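Long-range contacts in NegoA.19184.a (Neisseria gonorrhoeae, PDB 5UEB), which is of unknown function and belongs to the DUF4265 family, its chain folding into two antiparallel beta sheets and two helices, with two copies in the assembly: residues V15-L20 with P45-N50; F39-I44 with D55-E60; N50-D55 with K73-T78; T78-V83 with L137-A142. All blocks are in the same frame, centred on the assembly; numbering follows the deposited sequence. Where two conformers were deposited one is given.

Contact 1: V15-L20 with P45-N50. With EDO (1,2-ethanediol), chain N.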
loop_
_atom_site.group_PDB
_atom_site.type_symbol
_atom_site.label_atom_id
_atom_site.label_comp_id
_atom_site.label_asym_id
_atom_site.label_seq_id
_atom_site.Cartn_x
_atom_site.Cartn_y
_atom_site.Cartn_z
ATOM N N VAL B 15 5.485 -11.724 -5.203
ATOM C CA VAL B 15 5.357 -10.390 -4.626
ATOM C C VAL B 15 6.681 -9.671 -4.835
ATOM O O VAL B 15 7.715 -10.107 -4.315
ATOM C CB VAL B 15 5.026 -10.455 -3.126
ATOM C CG1 VAL B 15 4.829 -9.042 -2.559
ATOM C CG2 VAL B 15 3.795 -11.290 -2.884
ATOM N N VAL B 16 6.661 -8.579 -5.596
ATOM C CA VAL B 16 7.828 -7.714 -5.746
ATOM C C VAL B 16 7.767 -6.658 -4.652
ATOM O O VAL B 16 6.710 -6.055 -4.416
ATOM C CB VAL B 16 7.860 -7.066 -7.141
ATOM C CG1 VAL B 16 9.087 -6.172 -7.291
ATOM C CG2 VAL B 16 7.864 -8.128 -8.225
ATOM N N TYR B 17 8.879 -6.469 -3.943
ATOM C CA TYR B 17 8.898 -5.548 -2.812
ATOM C C TYR B 17 10.303 -4.980 -2.674
ATOM O O TYR B 17 11.254 -5.464 -3.290
ATOM C CB TYR B 17 8.445 -6.248 -1.510
ATOM C CG TYR B 17 9.383 -7.344 -1.055
ATOM C CD1 TYR B 17 9.358 -8.606 -1.642
ATOM C CD2 TYR B 17 10.304 -7.115 -0.041
ATOM C CE1 TYR B 17 10.241 -9.598 -1.253
ATOM C CE2 TYR B 17 11.192 -8.113 0.370
ATOM C CZ TYR B 17 11.149 -9.355 -0.240
ATOM O OH TYR B 17 12.036 -10.333 0.150
ATOM N N TYR B 18 10.431 -3.944 -1.855
ATOM C CA TYR B 18 11.738 -3.428 -1.475
ATOM C C TYR B 18 12.088 -3.979 -0.103
ATOM O O TYR B 18 11.262 -3.938 0.821
ATOM C CB TYR B 18 11.772 -1.898 -1.486
ATOM C CG TYR B 18 11.746 -1.326 -2.879
ATOM C CD1 TYR B 18 12.909 -1.230 -3.635
ATOM C CD2 TYR B 18 10.553 -0.897 -3.451
ATOM C CE1 TYR B 18 12.891 -0.713 -4.923
ATOM C CE2 TYR B 18 10.523 -0.376 -4.731
ATOM C CZ TYR B 18 11.692 -0.288 -5.463
ATOM O OH TYR B 18 11.661 0.229 -6.737
ATOM N N ASP B 19 13.291 -4.538 0.008
ATOM C CA ASP B 19 13.749 -5.180 1.232
ATOM C C ASP B 19 14.220 -4.134 2.242
ATOM O O ASP B 19 14.072 -2.925 2.042
ATOM C CB ASP B 19 14.775 -6.263 0.908
ATOM C CG ASP B 19 16.104 -5.705 0.426
ATOM O OD1 ASP B 19 16.895 -6.507 -0.115
ATOM O OD2 ASP B 19 16.389 -4.497 0.599
ATOM N N LEU B 20 14.809 -4.601 3.346
ATOM C CA LEU B 20 15.165 -3.700 4.436
ATOM C C LEU B 20 16.257 -2.720 4.048
ATOM O O LEU B 20 16.413 -1.691 4.714
ATOM C CB LEU B 20 15.576 -4.495 5.679
ATOM C CG LEU B 20 14.453 -5.344 6.277
ATOM C CD1 LEU B 20 14.948 -6.067 7.518
ATOM C CD2 LEU B 20 13.249 -4.464 6.587
ATOM N N PRO B 45 4.004 -14.998 4.878
ATOM C CA PRO B 45 5.081 -14.323 4.138
ATOM C C PRO B 45 6.328 -14.187 5.003
ATOM O O PRO B 45 6.255 -13.770 6.161
ATOM C CB PRO B 45 4.475 -12.951 3.805
ATOM C CG PRO B 45 2.966 -13.179 3.859
ATOM C CD PRO B 45 2.799 -14.154 5.001
ATOM N N LEU B 46 7.480 -14.560 4.435
ATOM C CA LEU B 46 8.734 -14.504 5.178
ATOM C C LEU B 46 9.301 -13.094 5.230
ATOM O O LEU B 46 9.833 -12.679 6.266
ATOM C CB LEU B 46 9.767 -15.451 4.555
ATOM C CG LEU B 46 9.525 -16.946 4.778
ATOM C CD1 LEU B 46 10.523 -17.753 3.940
ATOM C CD2 LEU B 46 9.665 -17.277 6.259
ATOM N N PHE B 47 9.222 -12.351 4.121
ATOM C CA PHE B 47 9.931 -11.077 4.005
ATOM C C PHE B 47 9.074 -9.942 3.457
ATOM O O PHE B 47 9.269 -8.781 3.842
ATOM C CB PHE B 47 11.153 -11.234 3.099
ATOM C CG PHE B 47 12.115 -12.278 3.566
ATOM C CD1 PHE B 47 12.906 -12.054 4.678
ATOM C CD2 PHE B 47 12.223 -13.484 2.896
ATOM C CE1 PHE B 47 13.788 -13.020 5.115
ATOM C CE2 PHE B 47 13.103 -14.450 3.330
ATOM C CZ PHE B 47 13.877 -14.219 4.441
ATOM N N ALA B 48 8.162 -10.242 2.543
ATOM C CA ALA B 48 7.378 -9.186 1.925
ATOM C C ALA B 48 6.507 -8.523 2.986
ATOM O O ALA B 48 5.858 -9.223 3.777
ATOM C CB ALA B 48 6.506 -9.743 0.801
ATOM N N PRO B 49 6.481 -7.201 3.056
ATOM C CA PRO B 49 5.711 -6.523 4.100
ATOM C C PRO B 49 4.241 -6.357 3.734
ATOM O O PRO B 49 3.833 -6.483 2.576
ATOM C CB PRO B 49 6.397 -5.152 4.189
ATOM C CG PRO B 49 6.920 -4.916 2.807
ATOM C CD PRO B 49 7.344 -6.274 2.297
ATOM N N ASN B 50 3.445 -6.074 4.768
ATOM C CA ASN B 50 2.041 -5.683 4.646
ATOM C C ASN B 50 1.136 -6.804 4.151
ATOM O O ASN B 50 0.067 -6.532 3.597
ATOM C CB ASN B 50 1.863 -4.408 3.812
ATOM C CG ASN B 50 2.745 -3.273 4.300
ATOM O OD1 ASN B 50 3.527 -2.703 3.542
ATOM N ND2 ASN B 50 2.627 -2.956 5.574
HETATM C C1 EDO N . 2.436 -4.538 -0.072
HETATM O O1 EDO N . 1.011 -4.401 -0.136
HETATM C C2 EDO N . 2.876 -5.926 -0.527
HETATM O O2 EDO N . 4.301 -6.038 -0.418
#

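Contact 2: F39-I44 with D55-E60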
loop_
_atom_site.group_PDB
_atom_site.type_symbol
_atom_site.label_atom_id
_atom_site.label_comp_id
_atom_site.label_asym_id
_atom_site.label_seq_id
_atom_site.Cartn_x
_atom_site.Cartn_y
_atom_site.Cartn_z
ATOM N N PHE B 39 -6.689 -14.121 -5.342
ATOM C CA PHE B 39 -5.721 -15.121 -4.893
ATOM C C PHE B 39 -5.733 -15.164 -3.370
ATOM O O PHE B 39 -5.510 -14.137 -2.714
ATOM C CB PHE B 39 -4.333 -14.741 -5.421
ATOM C CG PHE B 39 -3.254 -15.775 -5.200
ATOM C CD1 PHE B 39 -2.663 -15.948 -3.952
ATOM C CD2 PHE B 39 -2.763 -16.511 -6.270
ATOM C CE1 PHE B 39 -1.634 -16.873 -3.777
ATOM C CE2 PHE B 39 -1.739 -17.443 -6.098
ATOM C CZ PHE B 39 -1.182 -17.631 -4.857
ATOM N N LEU B 40 -6.003 -16.340 -2.805
ATOM C CA LEU B 40 -5.960 -16.539 -1.359
ATOM C C LEU B 40 -4.556 -16.990 -0.968
ATOM O O LEU B 40 -4.113 -18.062 -1.385
ATOM C CB LEU B 40 -6.986 -17.598 -0.950
ATOM C CG LEU B 40 -7.024 -18.033 0.524
ATOM C CD1 LEU B 40 -7.460 -16.867 1.396
ATOM C CD2 LEU B 40 -7.963 -19.234 0.719
ATOM N N ILE B 41 -3.857 -16.173 -0.172
ATOM C CA ILE B 41 -2.501 -16.496 0.262
ATOM C C ILE B 41 -2.567 -17.572 1.336
ATOM O O ILE B 41 -3.293 -17.424 2.327
ATOM C CB ILE B 41 -1.800 -15.228 0.785
ATOM C CG1 ILE B 41 -1.577 -14.246 -0.372
ATOM C CG2 ILE B 41 -0.474 -15.584 1.463
ATOM C CD1 ILE B 41 -1.073 -12.861 0.094
ATOM N N GLN B 42 -1.820 -18.669 1.142
ATOM C CA GLN B 42 -1.882 -19.808 2.052
ATOM C C GLN B 42 -0.539 -20.137 2.700
ATOM O O GLN B 42 -0.347 -21.248 3.207
ATOM C CB GLN B 42 -2.479 -21.016 1.329
ATOM C CG GLN B 42 -3.911 -20.747 0.875
ATOM C CD GLN B 42 -4.545 -21.958 0.262
ATOM O OE1 GLN B 42 -3.992 -22.559 -0.660
ATOM N NE2 GLN B 42 -5.716 -22.342 0.770
ATOM N N GLU B 43 0.395 -19.193 2.700
ATOM C CA GLU B 43 1.648 -19.328 3.419
ATOM C C GLU B 43 1.879 -18.044 4.193
ATOM O O GLU B 43 1.378 -16.981 3.814
ATOM C CB GLU B 43 2.840 -19.497 2.460
ATOM C CG GLU B 43 2.826 -20.765 1.640
ATOM C CD GLU B 43 4.141 -20.971 0.924
ATOM O OE1 GLU B 43 4.975 -21.755 1.421
ATOM O OE2 GLU B 43 4.355 -20.330 -0.131
ATOM N N ILE B 44 2.636 -18.149 5.282
ATOM C CA ILE B 44 3.047 -16.964 6.042
ATOM C C ILE B 44 4.160 -16.265 5.267
ATOM O O ILE B 44 5.203 -16.884 5.015
ATOM C CB ILE B 44 3.545 -17.368 7.432
ATOM C CG1 ILE B 44 2.440 -18.090 8.196
ATOM C CG2 ILE B 44 3.997 -16.119 8.209
ATOM C CD1 ILE B 44 2.933 -18.755 9.461
ATOM N N ASP B 55 -4.792 -13.589 3.653
ATOM C CA ASP B 55 -5.185 -12.391 2.920
ATOM C C ASP B 55 -5.634 -12.775 1.510
ATOM O O ASP B 55 -5.144 -13.748 0.921
ATOM C CB ASP B 55 -3.990 -11.436 2.784
ATOM C CG ASP B 55 -3.702 -10.635 4.057
ATOM O OD1 ASP B 55 -4.435 -10.752 5.070
ATOM O OD2 ASP B 55 -2.715 -9.867 4.031
ATOM N N ILE B 56 -6.572 -12.001 0.962
ATOM C CA ILE B 56 -7.020 -12.155 -0.420
ATOM C C ILE B 56 -6.485 -10.974 -1.215
ATOM O O ILE B 56 -6.666 -9.818 -0.815
ATOM C CB ILE B 56 -8.554 -12.241 -0.518
ATOM C CG1 ILE B 56 -9.074 -13.475 0.219
ATOM C CG2 ILE B 56 -9.000 -12.299 -1.982
ATOM C CD1 ILE B 56 -10.596 -13.494 0.392
ATOM N N VAL B 57 -5.812 -11.259 -2.324
ATOM C CA VAL B 57 -5.124 -10.231 -3.092
ATOM C C VAL B 57 -5.511 -10.339 -4.559
ATOM O O VAL B 57 -5.880 -11.412 -5.054
ATOM C CB VAL B 57 -3.587 -10.293 -2.931
ATOM C CG1 VAL B 57 -3.182 -10.130 -1.460
ATOM C CG2 VAL B 57 -3.040 -11.597 -3.517
ATOM N N ALA B 58 -5.445 -9.207 -5.246
ATOM C CA ALA B 58 -5.606 -9.139 -6.689
ATOM C C ALA B 58 -4.259 -9.354 -7.361
ATOM O O ALA B 58 -3.206 -9.012 -6.814
ATOM C CB ALA B 58 -6.167 -7.781 -7.102
ATOM N N ILE B 59 -4.299 -9.915 -8.570
ATOM C CA ILE B 59 -3.095 -10.361 -9.250
ATOM C C ILE B 59 -3.080 -9.815 -10.671
ATOM O O ILE B 59 -4.104 -9.402 -11.222
ATOM C CB ILE B 59 -2.994 -11.897 -9.259
ATOM C CG1 ILE B 59 -4.185 -12.485 -10.008
ATOM C CG2 ILE B 59 -2.979 -12.428 -7.826
ATOM C CD1 ILE B 59 -4.204 -14.035 -10.041
ATOM N N GLU B 60 -1.877 -9.803 -11.257
ATOM C CA GLU B 60 -1.661 -9.436 -12.651
ATOM C C GLU B 60 -0.788 -10.497 -13.295
ATOM O O GLU B 60 0.149 -10.997 -12.670
ATOM C CB GLU B 60 -0.904 -8.116 -12.774
ATOM C CG GLU B 60 -1.702 -6.886 -12.453
ATOM C CD GLU B 60 -0.993 -5.614 -12.902
ATOM O OE1 GLU B 60 0.243 -5.650 -13.089
ATOM O OE2 GLU B 60 -1.671 -4.583 -13.076
#

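Contact 3: N50-D55 with K73-T78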
loop_
_atom_site.group_PDB
_atom_site.type_symbol
_atom_site.label_atom_id
_atom_site.label_comp_id
_atom_site.label_asym_id
_atom_site.label_seq_id
_atom_site.Cartn_x
_atom_site.Cartn_y
_atom_site.Cartn_z
ATOM N N ASN B 50 3.445 -6.074 4.768
ATOM C CA ASN B 50 2.041 -5.683 4.646
ATOM C C ASN B 50 1.136 -6.804 4.151
ATOM O O ASN B 50 0.067 -6.532 3.597
ATOM C CB ASN B 50 1.863 -4.408 3.812
ATOM C CG ASN B 50 2.745 -3.273 4.300
ATOM O OD1 ASN B 50 3.527 -2.703 3.542
ATOM N ND2 ASN B 50 2.627 -2.956 5.574
ATOM N N LEU B 51 1.546 -8.060 4.336
ATOM C CA LEU B 51 0.777 -9.224 3.907
ATOM C C LEU B 51 0.741 -10.283 5.005
ATOM O O LEU B 51 1.684 -10.426 5.790
ATOM C CB LEU B 51 1.372 -9.830 2.624
ATOM C CG LEU B 51 1.195 -8.979 1.374
ATOM C CD1 LEU B 51 2.007 -9.580 0.222
ATOM C CD2 LEU B 51 -0.275 -8.915 1.011
ATOM N N ALA B 52 -0.358 -11.031 5.051
ATOM C CA ALA B 52 -0.525 -12.066 6.057
ATOM C C ALA B 52 -1.197 -13.289 5.454
ATOM O O ALA B 52 -1.893 -13.213 4.436
ATOM C CB ALA B 52 -1.364 -11.573 7.247
ATOM N N LEU B 53 -0.968 -14.416 6.119
ATOM C CA LEU B 53 -1.671 -15.659 5.814
ATOM C C LEU B 53 -3.168 -15.402 5.687
ATOM O O LEU B 53 -3.771 -14.710 6.517
ATOM C CB LEU B 53 -1.422 -16.635 6.971
ATOM C CG LEU B 53 -2.119 -17.999 6.925
ATOM C CD1 LEU B 53 -1.544 -18.836 5.780
ATOM C CD2 LEU B 53 -1.970 -18.726 8.261
ATOM N N ASN B 54 -3.761 -15.963 4.632
ATOM C CA ASN B 54 -5.192 -15.914 4.355
ATOM C C ASN B 54 -5.692 -14.542 3.919
ATOM O O ASN B 54 -6.900 -14.362 3.755
ATOM C CB ASN B 54 -6.043 -16.560 5.457
ATOM C CG ASN B 54 -5.809 -18.058 5.543
ATOM O OD1 ASN B 54 -5.591 -18.711 4.520
ATOM N ND2 ASN B 54 -5.849 -18.607 6.746
ATOM N N ASP B 55 -4.792 -13.589 3.653
ATOM C CA ASP B 55 -5.185 -12.391 2.920
ATOM C C ASP B 55 -5.634 -12.775 1.510
ATOM O O ASP B 55 -5.144 -13.748 0.921
ATOM C CB ASP B 55 -3.990 -11.436 2.784
ATOM C CG ASP B 55 -3.702 -10.635 4.057
ATOM O OD1 ASP B 55 -4.435 -10.752 5.070
ATOM O OD2 ASP B 55 -2.715 -9.867 4.031
ATOM N N LYS B 73 -8.788 -8.093 0.480
ATOM C CA LYS B 73 -9.398 -8.217 1.804
ATOM C C LYS B 73 -8.353 -8.752 2.773
ATOM O O LYS B 73 -7.867 -9.875 2.614
ATOM C CB LYS B 73 -10.617 -9.145 1.756
ATOM C CG LYS B 73 -11.315 -9.315 3.103
ATOM C CD LYS B 73 -12.534 -10.230 2.978
ATOM C CE LYS B 73 -13.285 -10.332 4.297
ATOM N NZ LYS B 73 -14.393 -11.325 4.222
ATOM N N ALA B 74 -8.006 -7.952 3.775
ATOM C CA ALA B 74 -7.105 -8.436 4.808
ATOM C C ALA B 74 -7.800 -9.490 5.661
ATOM O O ALA B 74 -8.994 -9.385 5.968
ATOM C CB ALA B 74 -6.651 -7.271 5.694
ATOM N N SER B 75 -7.041 -10.519 6.042
ATOM C CA SER B 75 -7.570 -11.539 6.940
ATOM C C SER B 75 -7.739 -11.032 8.363
ATOM O O SER B 75 -8.554 -11.585 9.108
ATOM C CB SER B 75 -6.625 -12.740 6.975
ATOM O OG SER B 75 -5.350 -12.343 7.468
ATOM N N GLY B 76 -6.996 -10.000 8.755
ATOM C CA GLY B 76 -6.911 -9.618 10.145
ATOM C C GLY B 76 -5.780 -10.272 10.905
ATOM O O GLY B 76 -5.540 -9.906 12.067
ATOM N N ASN B 77 -5.085 -11.229 10.292
ATOM C CA ASN B 77 -3.915 -11.831 10.905
ATOM C C ASN B 77 -2.763 -10.830 10.920
ATOM O O ASN B 77 -2.707 -9.900 10.114
ATOM C CB ASN B 77 -3.472 -13.061 10.118
ATOM C CG ASN B 77 -4.403 -14.246 10.306
ATOM O OD1 ASN B 77 -4.946 -14.456 11.389
ATOM N ND2 ASN B 77 -4.570 -15.040 9.264
ATOM N N THR B 78 -1.840 -11.039 11.859
ATOM C CA THR B 78 -0.624 -10.247 12.002
ATOM C C THR B 78 0.574 -11.112 11.624
ATOM O O THR B 78 0.601 -12.304 11.937
ATOM C CB THR B 78 -0.498 -9.820 13.474
ATOM O OG1 THR B 78 -1.511 -8.853 13.776
ATOM C CG2 THR B 78 0.869 -9.229 13.788
HETATM O O HOH W 1 -8.909 -12.308 3.838
HETATM O O HOH W 2 -6.399 -17.294 9.292
HETATM O O HOH W 3 -4.280 -9.101 7.878
#

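Contact 4: T78-V83 with L137-A142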
loop_
_atom_site.group_PDB
_atom_site.type_symbol
_atom_site.label_atom_id
_atom_site.label_comp_id
_atom_site.label_asym_id
_atom_site.label_seq_id
_atom_site.Cartn_x
_atom_site.Cartn_y
_atom_site.Cartn_z
ATOM N N THR B 78 -1.840 -11.039 11.859
ATOM C CA THR B 78 -0.624 -10.247 12.002
ATOM C C THR B 78 0.574 -11.112 11.624
ATOM O O THR B 78 0.601 -12.304 11.937
ATOM C CB THR B 78 -0.498 -9.820 13.474
ATOM O OG1 THR B 78 -1.511 -8.853 13.776
ATOM C CG2 THR B 78 0.869 -9.229 13.788
ATOM N N THR B 79 1.555 -10.522 10.931
ATOM C CA THR B 79 2.804 -11.193 10.570
ATOM C C THR B 79 3.964 -10.503 11.278
ATOM O O THR B 79 4.155 -9.295 11.113
ATOM C CB THR B 79 3.035 -11.126 9.059
ATOM O OG1 THR B 79 1.876 -11.599 8.365
ATOM C CG2 THR B 79 4.261 -11.975 8.648
ATOM N N ILE B 80 4.736 -11.270 12.053
ATOM C CA ILE B 80 5.887 -10.772 12.807
ATOM C C ILE B 80 7.112 -11.532 12.319
ATOM O O ILE B 80 7.101 -12.767 12.291
ATOM C CB ILE B 80 5.700 -10.989 14.323
ATOM C CG1 ILE B 80 4.397 -10.344 14.827
ATOM C CG2 ILE B 80 6.925 -10.469 15.085
ATOM C CD1 ILE B 80 4.325 -8.840 14.647
ATOM N N ASN B 81 8.163 -10.801 11.934
ATOM C CA ASN B 81 9.444 -11.396 11.552
ATOM C C ASN B 81 10.350 -11.382 12.776
ATOM O O ASN B 81 10.432 -10.366 13.471
ATOM C CB ASN B 81 10.154 -10.592 10.462
ATOM C CG ASN B 81 9.297 -10.308 9.228
ATOM O OD1 ASN B 81 9.434 -9.248 8.622
ATOM N ND2 ASN B 81 8.455 -11.263 8.819
ATOM N N ILE B 82 11.034 -12.495 13.039
ATOM C CA ILE B 82 11.908 -12.607 14.210
ATOM C C ILE B 82 13.219 -13.230 13.765
ATOM O O ILE B 82 13.221 -14.289 13.129
ATOM C CB ILE B 82 11.297 -13.479 15.326
ATOM C CG1 ILE B 82 9.874 -13.027 15.672
ATOM C CG2 ILE B 82 12.226 -13.483 16.560
ATOM C CD1 ILE B 82 9.176 -13.923 16.696
ATOM N N VAL B 83 14.333 -12.606 14.133
ATOM C CA VAL B 83 15.650 -13.168 13.855
ATOM C C VAL B 83 16.414 -13.264 15.168
ATOM O O VAL B 83 16.303 -12.379 16.024
ATOM C CB VAL B 83 16.408 -12.348 12.793
ATOM C CG1 VAL B 83 16.680 -10.967 13.281
ATOM C CG2 VAL B 83 17.711 -13.038 12.417
ATOM N N LEU B 137 17.779 -11.121 19.991
ATOM C CA LEU B 137 16.907 -11.172 18.830
ATOM C C LEU B 137 16.520 -9.768 18.402
ATOM O O LEU B 137 16.685 -8.794 19.142
ATOM C CB LEU B 137 15.642 -12.027 19.050
ATOM C CG LEU B 137 14.462 -11.589 19.931
ATOM C CD1 LEU B 137 13.590 -10.451 19.388
ATOM C CD2 LEU B 137 13.586 -12.803 20.243
ATOM N N SER B 138 16.005 -9.694 17.177
ATOM C CA SER B 138 15.354 -8.512 16.634
ATOM C C SER B 138 14.040 -8.946 16.003
ATOM O O SER B 138 13.906 -10.087 15.546
ATOM C CB SER B 138 16.214 -7.840 15.556
ATOM O OG SER B 138 17.441 -7.393 16.094
ATOM N N TYR B 139 13.077 -8.033 15.969
ATOM C CA TYR B 139 11.794 -8.374 15.386
ATOM C C TYR B 139 11.230 -7.184 14.632
ATOM O O TYR B 139 11.602 -6.029 14.861
ATOM C CB TYR B 139 10.802 -8.908 16.439
ATOM C CG TYR B 139 10.208 -7.870 17.373
ATOM C CD1 TYR B 139 10.903 -7.431 18.497
ATOM C CD2 TYR B 139 8.946 -7.334 17.135
ATOM C CE1 TYR B 139 10.354 -6.483 19.353
ATOM C CE2 TYR B 139 8.388 -6.387 17.986
ATOM C CZ TYR B 139 9.087 -5.973 19.094
ATOM O OH TYR B 139 8.531 -5.027 19.932
ATOM N N ARG B 140 10.321 -7.496 13.712
ATOM C CA ARG B 140 9.680 -6.499 12.878
ATOM C C ARG B 140 8.195 -6.817 12.767
ATOM O O ARG B 140 7.806 -7.980 12.592
ATOM C CB ARG B 140 10.322 -6.515 11.482
ATOM C CG ARG B 140 9.660 -5.625 10.472
ATOM C CD ARG B 140 10.601 -5.394 9.301
ATOM N NE ARG B 140 11.798 -4.668 9.709
ATOM C CZ ARG B 140 11.916 -3.344 9.666
ATOM N NH1 ARG B 140 10.908 -2.598 9.230
ATOM N NH2 ARG B 140 13.042 -2.768 10.060
ATOM N N GLU B 141 7.373 -5.776 12.867
ATOM C CA GLU B 141 5.936 -5.881 12.612
ATOM C C GLU B 141 5.710 -5.762 11.112
ATOM O O GLU B 141 5.477 -4.677 10.575
ATOM C CB GLU B 141 5.180 -4.821 13.406
ATOM C CG GLU B 141 5.337 -5.064 14.893
ATOM C CD GLU B 141 4.761 -3.969 15.772
ATOM O OE1 GLU B 141 4.567 -4.253 16.971
ATOM O OE2 GLU B 141 4.511 -2.838 15.290
ATOM N N ALA B 142 5.802 -6.906 10.423
ATOM C CA ALA B 142 5.699 -6.901 8.969
ATOM C C ALA B 142 4.296 -6.524 8.519
ATOM O O ALA B 142 4.128 -5.794 7.533
ATOM C CB ALA B 142 6.094 -8.271 8.422
#

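Contact 1: V15-L20 with P45-N50
Ala-48 CA lies over the centre of one face of the Tyr-17 ring, 4.0 Å from the centroid and only 7° off the ring normal, a CH-pi contact made by a backbone methine. The methyl of the same alanine covers the CD1 side of that face, with CB 3.9 Å from Tyr-17 CD1. Round the rest of the ring, Pro-49 CD approaches CD2, and Phe-47 CB comes to 3.2 Å from Tyr-17 OH, while the phenyl ring of Phe-47 leads off to meet Tyr-110. Two residues earlier in the strand, Val-15 CG1 packs 3.8 Å from Ala-48 CB. Beside it a 1,2-ethanediol, probably from the crystallisation liquor, donates through O2 to Pro-49 O at 3.1 Å. The loop takes its polar hold elsewhere: the carboxylate of Glu-27, on the neighbouring strand 24-33, accepts from the backbone N atoms of Leu-46, Phe-47 and Ala-48. Here, then, the edge strand 10-18 meets the loop 45-50 through apolar and CH-pi contacts, whose fit depends on shape, while the directional bonds of the loop backbone go to residues outside that strand, Glu-27 among them.

Contact 2: F39-I44 with D55-E60
Three backbone hydrogen bonds join Phe-39 and Ile-41 to segment 55-60. Phe-39 uses both of its polar backbone atoms on Val-57: its N donates to Val-57 O at 2.8 Å, and its O accepts from Val-57 N at 2.9 Å. Ile-41 N then donates to Asp-55 O at 3.0 Å in a nearly straight bond (173° at the hydrogen), and Ile-41 also bonds through its backbone to Asn-54. Phe-39 O takes a further CA-H...O contact from Ile-56 CA. The intervening residues turn outward: Leu-40 bonds through its backbone to Asn-32 and Ile-56 to strand 65-73, so their outward polar groups are taken up by the adjoining strands. This is the central part of a five-stranded antiparallel meander, with Phe-39 and Val-57 as a hydrogen-bonded pair and Leu-40 and Ile-56 as a non-hydrogen-bonded one. On the Phe-39 face, Ile-59 CG2 reaches Phe-39 CB at 3.6 Å, and the Ile-41 side chain crosses that of Val-57 at about a right angle, CD1 3.8 Å from CG1; Leu-13 of strand 10-18 packs against Phe-39, Val-57 and Ile-59. On the other face Leu-40 CD1 meets Ile-56 CG1 at 3.9 Å. In the buried Asp-55 carboxylate, OD2 accepts from Ala-52 N. Beyond the pairing, Glu-60 OE2 forms a salt bridge with Lys-10 NZ of the second subunit.

Contact 3: N50-D55 with K73-T78
Ala-52 to Asp-55 form a type II beta turn, closed by Asp-55 N to Ala-52 O, and the irregular segment 73-78 runs past it, with Ser-75 CA 4.8 Å from Asp-55 CA. That second segment holds an ST turn, in which Ser-75 OG accepts from Asn-77 N. The turn carbonyl Leu-53 O receives Asn-77 ND2 at 2.9 Å; the donor lies above the carbonyl plane, yet in the plane of its own amide. Asp-55 OD1 accepts Ser-75 N at 2.8 Å in an almost linear bond (178°), met on the anti side of the carboxylate. With Ser-75 OG set between its backbone N and carbonyl carbon (chi1 61°), the hydroxyl stands 3.0 Å from both Leu-53 O and Asp-55 OD1, two acceptors that compete for one proton. Ala-52 CB packs 3.9 Å from Asn-77 CB. Three waters join in: one links Asn-54 O with Lys-73 O, another accepts from the amides of Asn-54 and Asn-77, and a third connects Asp-55 OD1 with Gly-76 N and Asn-77 O. The contact thus binds two connecting loops, one leading between the sheets, by polar groups; with Ala-52 N, Ser-75 N and a water as donors, Asp-55 would probably favour its charged form.

Contact 4: T78-V83 with L137-A142
Backbone pairing between Asn-81 and Arg-140, and again between Val-83 and Ser-138, carries this contact. In each hydrogen-bonded pair both N atoms donate to the opposite O: Asn-81 N reaches Arg-140 O at 2.9 Å, and Val-83 N meets Ser-138 O at the same separation, nearly straight at 173°. CA-H...O contacts fill the intervals, with Tyr-139 CA 3.1 Å from Asn-81 O. The two strands, 160° apart in direction, belong to the four-stranded antiparallel sheet: 137-143 is one of its two outermost strands within the chain, and 110-115 flanks 78-84 on the other side. Apolar contacts gather mostly on the face bearing Ile-80, Ile-82 and Tyr-139, where helix 122-133 packs. The side chains of Ile-82 and Leu-137 cross obliquely, with CG2 of the first, anti to its backbone N, 4.0 Å from CD2 of the second; those of Ile-80 and Glu-141 lie side by side, CD1 3.9 Å from CG. On the opposite face, that of Val-83 and Ser-138, Val-83 CG1 touches Ser-138 CB, while Ala-142 CB comes to 3.5 Å from Asn-81 OD1 where the chain turns a corner. Arg-140 CB, CG and CD each pass 4.1 Å from that same Asn-81 OD1. Polar ends find partners beyond the pair: Tyr-139 OH bonds to Asn-129 OD1, Glu-141 OE1 takes both Tyr-120 OH and a salt bridge from Lys-125, and Thr-79 OG1 bonds to Leu-51 O.

In the fold
From the N terminus, strand 10-18 enters contact 1, which brings the loop 45-50 back against it after two further strands have been laid down. Contact 2 crosses contact 1 along the chain, since 39-44 precedes that loop and 55-60 follows it; it closes the excursion between strands 39-41 and 56-62. Contact 3 crosses contact 2, shares Asp-55 with it, and fastens the end of that loop to the connection leading out of strand 65-73. Contact 4 follows in series and shares Thr-78 with contact 3, closing the longest span, which includes both helices, within the second sheet. Asn-50, common to contacts 1 and 3, bonds to Ala-142 of contact 4, linking the loop after strand 39-41 to the second sheet.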